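Local structure of tyrosine specific protein phosphatase (4AZ1) at residues I54-A59 and Y76-L81; S114-V119 and F186-Y191; A241-L246 and Y281-C286. The protein probably removes phosphate from phosphotyrosine residues of proteins, as a protein tyrosine phosphatase of Trypanosoma cruzi. All coordinates share one frame; numbering follows the deposited sequence.

Contact 1: residues I54-A59 and Y76-L81. With FMT (formic acid), chain H.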
# COMPACT_ATOMS: atom_id res chain seq x y z
N ILE A 54 -1.76 -19.38 -4.66
CA ILE A 54 -2.87 -19.32 -3.72
C ILE A 54 -3.79 -18.23 -4.23
O ILE A 54 -3.53 -17.04 -4.02
CB ILE A 54 -2.43 -19.00 -2.28
CG1 ILE A 54 -1.29 -19.93 -1.84
CG2 ILE A 54 -3.63 -19.11 -1.35
CD1 ILE A 54 -1.74 -21.26 -1.27
N LEU A 55 -4.85 -18.65 -4.90
CA LEU A 55 -5.73 -17.73 -5.61
C LEU A 55 -7.14 -17.75 -5.01
O LEU A 55 -7.56 -18.77 -4.45
CB LEU A 55 -5.80 -18.12 -7.09
CG LEU A 55 -4.47 -18.22 -7.84
CD1 LEU A 55 -4.71 -18.67 -9.27
CD2 LEU A 55 -3.72 -16.90 -7.81
N ALA A 56 -7.85 -16.63 -5.13
CA ALA A 56 -9.22 -16.52 -4.62
C ALA A 56 -10.25 -16.92 -5.67
O ALA A 56 -10.19 -16.42 -6.79
CB ALA A 56 -9.47 -15.08 -4.17
N ASN A 57 -11.19 -17.81 -5.32
CA ASN A 57 -12.27 -18.19 -6.25
C ASN A 57 -13.05 -17.00 -6.75
O ASN A 57 -13.41 -16.12 -5.97
CB ASN A 57 -13.27 -19.16 -5.60
CG ASN A 57 -12.61 -20.38 -4.99
OD1 ASN A 57 -11.55 -20.29 -4.36
ND2 ASN A 57 -13.24 -21.53 -5.17
N GLU A 58 -13.34 -16.98 -8.05
CA GLU A 58 -14.07 -15.89 -8.67
C GLU A 58 -15.48 -15.76 -8.10
O GLU A 58 -15.94 -14.66 -7.79
CB GLU A 58 -14.16 -16.12 -10.18
CG GLU A 58 -14.70 -14.95 -10.97
CD GLU A 58 -13.78 -13.74 -10.91
OE1 GLU A 58 -12.55 -13.93 -10.86
OE2 GLU A 58 -14.29 -12.60 -10.92
N ALA A 59 -16.17 -16.89 -7.96
CA ALA A 59 -17.58 -16.91 -7.57
C ALA A 59 -17.86 -16.23 -6.23
O ALA A 59 -18.94 -15.68 -6.03
CB ALA A 59 -18.09 -18.33 -7.54
N TYR A 76 -8.42 -4.74 -5.21
CA TYR A 76 -8.31 -6.19 -5.17
C TYR A 76 -7.71 -6.62 -3.85
O TYR A 76 -6.63 -6.15 -3.44
CB TYR A 76 -7.46 -6.71 -6.34
CG TYR A 76 -7.07 -8.18 -6.21
CD1 TYR A 76 -7.92 -9.18 -6.66
CD2 TYR A 76 -5.86 -8.55 -5.65
CE1 TYR A 76 -7.58 -10.51 -6.54
CE2 TYR A 76 -5.50 -9.89 -5.53
CZ TYR A 76 -6.37 -10.85 -5.98
OH TYR A 76 -6.03 -12.18 -5.87
N ILE A 77 -8.43 -7.50 -3.17
CA ILE A 77 -7.83 -8.28 -2.12
C ILE A 77 -7.96 -9.74 -2.55
O ILE A 77 -8.96 -10.14 -3.17
CB ILE A 77 -8.46 -8.00 -0.74
CG1 ILE A 77 -9.84 -8.63 -0.63
CG2 ILE A 77 -8.51 -6.47 -0.48
CD1 ILE A 77 -10.25 -8.91 0.82
N ASN A 78 -6.91 -10.53 -2.30
CA ASN A 78 -6.98 -11.97 -2.54
C ASN A 78 -7.83 -12.55 -1.40
O ASN A 78 -7.29 -12.97 -0.37
CB ASN A 78 -5.57 -12.55 -2.53
CG ASN A 78 -5.52 -14.03 -2.85
OD1 ASN A 78 -6.39 -14.81 -2.44
ND2 ASN A 78 -4.49 -14.43 -3.58
N GLY A 79 -9.15 -12.52 -1.57
CA GLY A 79 -10.04 -12.92 -0.48
C GLY A 79 -11.41 -13.37 -0.92
O GLY A 79 -11.86 -13.04 -2.02
N ASN A 80 -12.08 -14.14 -0.07
CA ASN A 80 -13.40 -14.66 -0.40
C ASN A 80 -14.37 -14.51 0.75
O ASN A 80 -13.98 -14.57 1.93
CB ASN A 80 -13.32 -16.14 -0.79
CG ASN A 80 -12.46 -16.37 -2.02
OD1 ASN A 80 -11.25 -16.56 -1.92
ND2 ASN A 80 -13.10 -16.38 -3.20
N LEU A 81 -15.65 -14.33 0.41
CA LEU A 81 -16.72 -14.26 1.39
C LEU A 81 -17.04 -15.67 1.88
O LEU A 81 -17.43 -16.52 1.09
CB LEU A 81 -17.98 -13.65 0.76
CG LEU A 81 -19.14 -13.36 1.71
CD1 LEU A 81 -18.70 -12.38 2.77
CD2 LEU A 81 -20.38 -12.81 0.99
C FMT H . -5.22 -8.87 0.69
O1 FMT H . -5.19 -9.20 -0.51
O2 FMT H . -5.98 -9.35 1.55

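Contact 2: residues S114-V119 and F186-Y191. With FMT (formic acid), chain G.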
# COMPACT_ATOMS: atom_id res chain seq x y z
N SER A 114 -15.88 -3.96 10.76
CA SER A 114 -15.76 -3.61 12.18
C SER A 114 -14.67 -4.40 12.91
O SER A 114 -14.12 -3.94 13.91
CB SER A 114 -17.13 -3.72 12.87
OG SER A 114 -17.01 -3.95 14.26
N LEU A 115 -14.31 -5.58 12.38
CA LEU A 115 -13.37 -6.45 13.08
C LEU A 115 -12.45 -7.19 12.11
O LEU A 115 -12.91 -7.88 11.19
CB LEU A 115 -14.10 -7.45 13.99
CG LEU A 115 -13.25 -8.53 14.67
CD1 LEU A 115 -12.22 -7.90 15.61
CD2 LEU A 115 -14.11 -9.53 15.44
N VAL A 116 -11.16 -7.02 12.34
CA VAL A 116 -10.13 -7.70 11.58
C VAL A 116 -9.35 -8.58 12.53
O VAL A 116 -8.85 -8.11 13.56
CB VAL A 116 -9.14 -6.68 10.96
CG1 VAL A 116 -7.92 -7.43 10.38
CG2 VAL A 116 -9.85 -5.87 9.89
N ILE A 117 -9.25 -9.86 12.19
CA ILE A 117 -8.47 -10.77 13.02
C ILE A 117 -7.29 -11.26 12.22
O ILE A 117 -7.45 -11.76 11.11
CB ILE A 117 -9.30 -11.97 13.47
CG1 ILE A 117 -10.46 -11.49 14.34
CG2 ILE A 117 -8.42 -12.97 14.24
CD1 ILE A 117 -11.28 -12.61 14.89
N MET A 118 -6.10 -11.08 12.80
CA MET A 118 -4.85 -11.47 12.16
C MET A 118 -4.25 -12.59 12.99
O MET A 118 -3.95 -12.41 14.17
CB MET A 118 -3.90 -10.25 12.11
CG MET A 118 -2.54 -10.60 11.53
SD MET A 118 -1.49 -9.13 11.51
CE MET A 118 0.06 -9.89 11.01
N VAL A 119 -4.08 -13.77 12.37
CA VAL A 119 -3.60 -14.94 13.09
C VAL A 119 -2.20 -15.37 12.65
O VAL A 119 -1.96 -16.51 12.26
CB VAL A 119 -4.61 -16.14 12.93
CG1 VAL A 119 -4.27 -17.23 13.90
CG2 VAL A 119 -6.02 -15.67 13.22
N PHE A 186 -12.50 0.81 13.62
CA PHE A 186 -12.52 -0.64 13.61
C PHE A 186 -11.48 -1.19 14.59
O PHE A 186 -10.57 -0.46 15.02
CB PHE A 186 -12.35 -1.20 12.19
CG PHE A 186 -10.92 -1.21 11.69
CD1 PHE A 186 -10.35 -0.06 11.15
CD2 PHE A 186 -10.15 -2.37 11.75
CE1 PHE A 186 -9.04 -0.07 10.68
CE2 PHE A 186 -8.84 -2.40 11.28
CZ PHE A 186 -8.28 -1.24 10.74
N THR A 187 -11.65 -2.45 14.96
CA THR A 187 -10.71 -3.12 15.86
C THR A 187 -9.93 -4.18 15.07
O THR A 187 -10.52 -4.99 14.35
CB THR A 187 -11.48 -3.75 17.04
OG1 THR A 187 -12.30 -2.75 17.67
CG2 THR A 187 -10.51 -4.31 18.07
N GLN A 188 -8.60 -4.14 15.16
CA GLN A 188 -7.78 -5.26 14.69
C GLN A 188 -7.26 -6.05 15.88
O GLN A 188 -6.75 -5.47 16.84
CB GLN A 188 -6.60 -4.81 13.80
CG GLN A 188 -5.82 -5.97 13.17
CD GLN A 188 -4.33 -5.93 13.51
OE1 GLN A 188 -3.92 -5.34 14.51
NE2 GLN A 188 -3.51 -6.56 12.66
N VAL A 189 -7.39 -7.37 15.83
CA VAL A 189 -6.94 -8.24 16.90
C VAL A 189 -5.87 -9.15 16.30
O VAL A 189 -6.14 -9.89 15.36
CB VAL A 189 -8.10 -9.09 17.46
CG1 VAL A 189 -7.64 -9.91 18.68
CG2 VAL A 189 -9.27 -8.19 17.86
N GLN A 190 -4.64 -9.08 16.81
CA GLN A 190 -3.58 -9.94 16.30
C GLN A 190 -3.22 -11.00 17.33
O GLN A 190 -2.94 -10.69 18.49
CB GLN A 190 -2.33 -9.12 15.92
CG GLN A 190 -1.19 -9.96 15.30
CD GLN A 190 0.08 -9.15 15.09
OE1 GLN A 190 0.18 -8.00 15.55
NE2 GLN A 190 1.05 -9.73 14.37
N TYR A 191 -3.23 -12.26 16.89
CA TYR A 191 -2.86 -13.37 17.75
C TYR A 191 -1.53 -13.93 17.25
O TYR A 191 -1.43 -14.43 16.12
CB TYR A 191 -3.96 -14.43 17.71
CG TYR A 191 -3.63 -15.73 18.40
CD1 TYR A 191 -2.96 -15.73 19.61
CD2 TYR A 191 -4.00 -16.96 17.84
CE1 TYR A 191 -2.64 -16.92 20.24
CE2 TYR A 191 -3.70 -18.15 18.48
CZ TYR A 191 -3.02 -18.12 19.68
OH TYR A 191 -2.71 -19.30 20.33
C FMT G . 4.48 -9.35 15.25
O1 FMT G . 3.72 -9.57 14.30
O2 FMT G . 5.29 -10.17 15.68

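Contact 3: residues A241-L246 and Y281-C286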
# COMPACT_ATOMS: atom_id res chain seq x y z
N ALA A 241 -17.55 -21.99 13.33
CA ALA A 241 -18.71 -22.70 12.78
C ALA A 241 -19.03 -23.92 13.63
O ALA A 241 -20.16 -24.09 14.08
CB ALA A 241 -18.45 -23.11 11.35
N ALA A 242 -18.02 -24.76 13.85
CA ALA A 242 -18.24 -25.97 14.62
C ALA A 242 -18.80 -25.67 16.01
O ALA A 242 -19.70 -26.37 16.48
CB ALA A 242 -16.95 -26.80 14.71
N LEU A 243 -18.29 -24.62 16.66
CA LEU A 243 -18.75 -24.28 18.00
C LEU A 243 -20.17 -23.71 18.01
O LEU A 243 -20.90 -23.87 18.98
CB LEU A 243 -17.78 -23.34 18.72
CG LEU A 243 -16.51 -24.03 19.22
CD1 LEU A 243 -15.39 -23.02 19.48
CD2 LEU A 243 -16.80 -24.81 20.49
N THR A 244 -20.54 -23.04 16.93
CA THR A 244 -21.91 -22.53 16.79
C THR A 244 -22.88 -23.70 16.69
O THR A 244 -23.95 -23.69 17.30
CB THR A 244 -22.06 -21.61 15.57
OG1 THR A 244 -21.17 -20.49 15.67
CG2 THR A 244 -23.50 -21.09 15.47
N HIS A 245 -22.50 -24.73 15.94
CA HIS A 245 -23.33 -25.95 15.89
C HIS A 245 -23.49 -26.57 17.27
O HIS A 245 -24.58 -27.01 17.65
CB HIS A 245 -22.76 -26.96 14.89
CG HIS A 245 -23.03 -26.59 13.47
ND1 HIS A 245 -24.26 -26.76 12.88
CD2 HIS A 245 -22.24 -26.01 12.53
CE1 HIS A 245 -24.21 -26.33 11.63
NE2 HIS A 245 -23.00 -25.87 11.40
N LEU A 246 -22.40 -26.59 18.03
CA LEU A 246 -22.40 -27.13 19.39
C LEU A 246 -23.39 -26.35 20.25
O LEU A 246 -24.21 -26.94 20.96
CB LEU A 246 -20.99 -27.06 19.98
CG LEU A 246 -20.71 -27.65 21.37
CD1 LEU A 246 -19.25 -28.08 21.48
CD2 LEU A 246 -21.04 -26.67 22.48
N TYR A 281 -11.03 -30.00 15.93
CA TYR A 281 -11.47 -31.02 16.89
C TYR A 281 -11.03 -30.69 18.32
O TYR A 281 -11.78 -30.93 19.27
CB TYR A 281 -10.95 -32.42 16.51
CG TYR A 281 -11.77 -33.12 15.44
CD1 TYR A 281 -12.90 -33.84 15.77
CD2 TYR A 281 -11.38 -33.08 14.10
CE1 TYR A 281 -13.66 -34.49 14.80
CE2 TYR A 281 -12.12 -33.72 13.13
CZ TYR A 281 -13.26 -34.44 13.48
OH TYR A 281 -14.00 -35.09 12.51
N LEU A 282 -9.80 -30.20 18.47
CA LEU A 282 -9.27 -29.85 19.79
C LEU A 282 -10.08 -28.75 20.47
O LEU A 282 -10.31 -28.79 21.68
CB LEU A 282 -7.81 -29.41 19.69
CG LEU A 282 -6.87 -30.49 19.17
CD1 LEU A 282 -5.42 -29.98 19.08
CD2 LEU A 282 -6.97 -31.73 20.03
N THR A 283 -10.50 -27.74 19.70
CA THR A 283 -11.30 -26.68 20.30
C THR A 283 -12.66 -27.23 20.75
O THR A 283 -13.20 -26.80 21.77
CB THR A 283 -11.50 -25.45 19.37
OG1 THR A 283 -12.46 -25.75 18.35
CG2 THR A 283 -10.20 -25.06 18.72
N LEU A 284 -13.21 -28.18 19.99
CA LEU A 284 -14.50 -28.76 20.36
C LEU A 284 -14.33 -29.53 21.66
O LEU A 284 -15.13 -29.38 22.59
CB LEU A 284 -15.04 -29.68 19.26
CG LEU A 284 -15.65 -28.99 18.04
CD1 LEU A 284 -15.96 -30.00 16.96
CD2 LEU A 284 -16.92 -28.19 18.40
N MET A 285 -13.28 -30.33 21.73
CA MET A 285 -12.99 -31.09 22.93
C MET A 285 -12.80 -30.20 24.15
O MET A 285 -13.41 -30.45 25.19
CB MET A 285 -11.77 -31.99 22.70
CG MET A 285 -12.00 -33.06 21.64
SD MET A 285 -10.49 -33.97 21.23
CE MET A 285 -10.34 -35.03 22.70
N CYS A 286 -11.99 -29.15 24.03
CA CYS A 286 -11.81 -28.21 25.15
C CYS A 286 -13.13 -27.59 25.61
O CYS A 286 -13.40 -27.55 26.81
CB CYS A 286 -10.81 -27.11 24.79
SG CYS A 286 -9.12 -27.70 24.61

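Contact 1: residues I54-A59 and Y76-L81
Asn78 and Asn80 belong to the Tyr-Ile-Asn-Gly-Asn run that enters edge strand 79-82 at Gly79, a sequence resembling the DYINA motif of classical tyrosine phosphatases, and both reach across to the backbone of the loop 54-59. The stronger link is made by Asn78, whose ND2 donates to Ile54 O at 2.8 Å, with 158° at the hydrogen. That acceptor lies close to the amide plane. The first torsion of Asn78 sets CG anti to the backbone N (chi1 -176°). Asn80 ND2 also approaches a carbonyl, Asn57 O at 2.8 Å, but the bond is bent and weak; the same nitrogen has Thr60 OG1 as a further partner. The methyl of Ala56 faces both amide oxygens, CB lying 3.2 Å from Asn80 OD1. It meets Asn78 OD1 at 3.5 Å, and both of these oxygens accept from Arg267 NH1, a single guanidinium nitrogen joining the two side chains. In the fold, then, a loop without regular structure is fixed against the outermost strand of the large mixed sheet through side-chain amides, while the backbone of the strand pairs with 90-93. Asn78 is the centre of an inverse gamma turn, closed by a weak bond of 2.9 Å from Gly79 N to Ile77 O. The turning backbone passes over the Tyr76 ring, Asn78 N lying 3.5 Å above its plane and offset toward the rim. Asn78 N itself donates to O1 of a formic acid molecule at 2.8 Å, probably from the crystallisation liquor.

Contact 2: residues S114-V119 and F186-Y191
Val116 and Met118 present both their N-H and C=O groups to strand 186-191, and every one of these four is satisfied there. The two strands run parallel in neighbouring places at the centre of the mixed sheet, with five backbone bonds between them. Val116 N donates to Thr187 O and Met118 N to Val189 O; in return, Val189 N reaches Val116 O at 2.8 Å and Tyr191 N reaches Met118 O. The bond at the start, Thr187 N to Ser114 O, is longer at 3.1 Å. Leu115 and Ile117 alternate with the bonded residues and turn their backbone groups to strand 222-225, which in this family runs into the phosphate-binding P-loop.

Gln188 and Gln190 share one face with Val116 and Met118, and their buried amides are satisfied from outside the pair: Arg172 NH1 donates to both OE1 atoms, Tyr133 OH partners Gln188 NE2, and Thr120 O accepts from Gln190 NE2. Gln190 NE2 also donates to O1 of a formic acid molecule at 2.7 Å. Met118, extended beyond CG, lies beside Gln190 and points the same way, so its CE comes within 3.5 Å of Gln190 NE2. Its SD stands equally near Gln188 NE2. The other face is mainly apolar, with Leu115, Ile117 and Val189 beside Thr187; Leu115 CD1 meets Val189 CG2 at 3.7 Å. Both glutamine amides can thus lie buried against Met118 because Arg172, Tyr133 and Thr120 meet their polar ends, and the shared arginine would tend to polarise both side-chain carbonyls.

Contact 3: residues A241-L246 and Y281-C286
Ala242 O accepts a bond from Leu246 N at 3.1 Å in the regular helical pattern, and the methyl CD2 of Leu284 packs against it at 3.8 Å from the facing helix. That methyl is the hub of the contact. It also lies 3.9 Å from Ala242 CB, and the CD2 of Leu243 and CD1 of Leu246 reach it as well, the latter at 3.9 Å. Leu284 CG stands anti to the carbonyl carbon (chi1 -77°), and its end swings nearer the other helix than its first bond would suggest. Leu243 and Leu246 each slide past Leu284, pointing the other way. At the edge, Leu243 CD1 comes to 4.2 Å from Thr283 OG1, but that hydroxyl's bond is to Ile280 O within its own helix.

The axes of the two short segments are 10.0 Å apart and cross at -33°. They join helix 232-247, which in this family follows the P-loop, to helix 274-288; Val256 of helix 255-266 also packs on Leu284, and Leu210 of helix 203-215 on Leu243. No hydrogen bond links the segments: backbone bonds such as His245 N to Ala241 O and Met285 N to Tyr281 O run along each helix, so the attachment rests on methyl packing centred on a single leucine branch.

Followed from the N terminus, the contacts come in series, none enclosing or crossing another. Contact 1 closes a short loop, with 16 residues of neither helix nor strand between its segments, and secures it at one border of the large mixed sheet. Contact 2 spans 66 residues, including the strands of the sheet's far half, and returns the chain to the middle of that same sheet, its centre 19 Å from that of contact 1. Helix 203-215 and strand 222-225 lead from contact 2 to helix 232-247, where contact 3 opens. Contact 3, 34 mostly helical residues wide, stays within the helical part and lies on the opposite side of the chain's centre from contact 1.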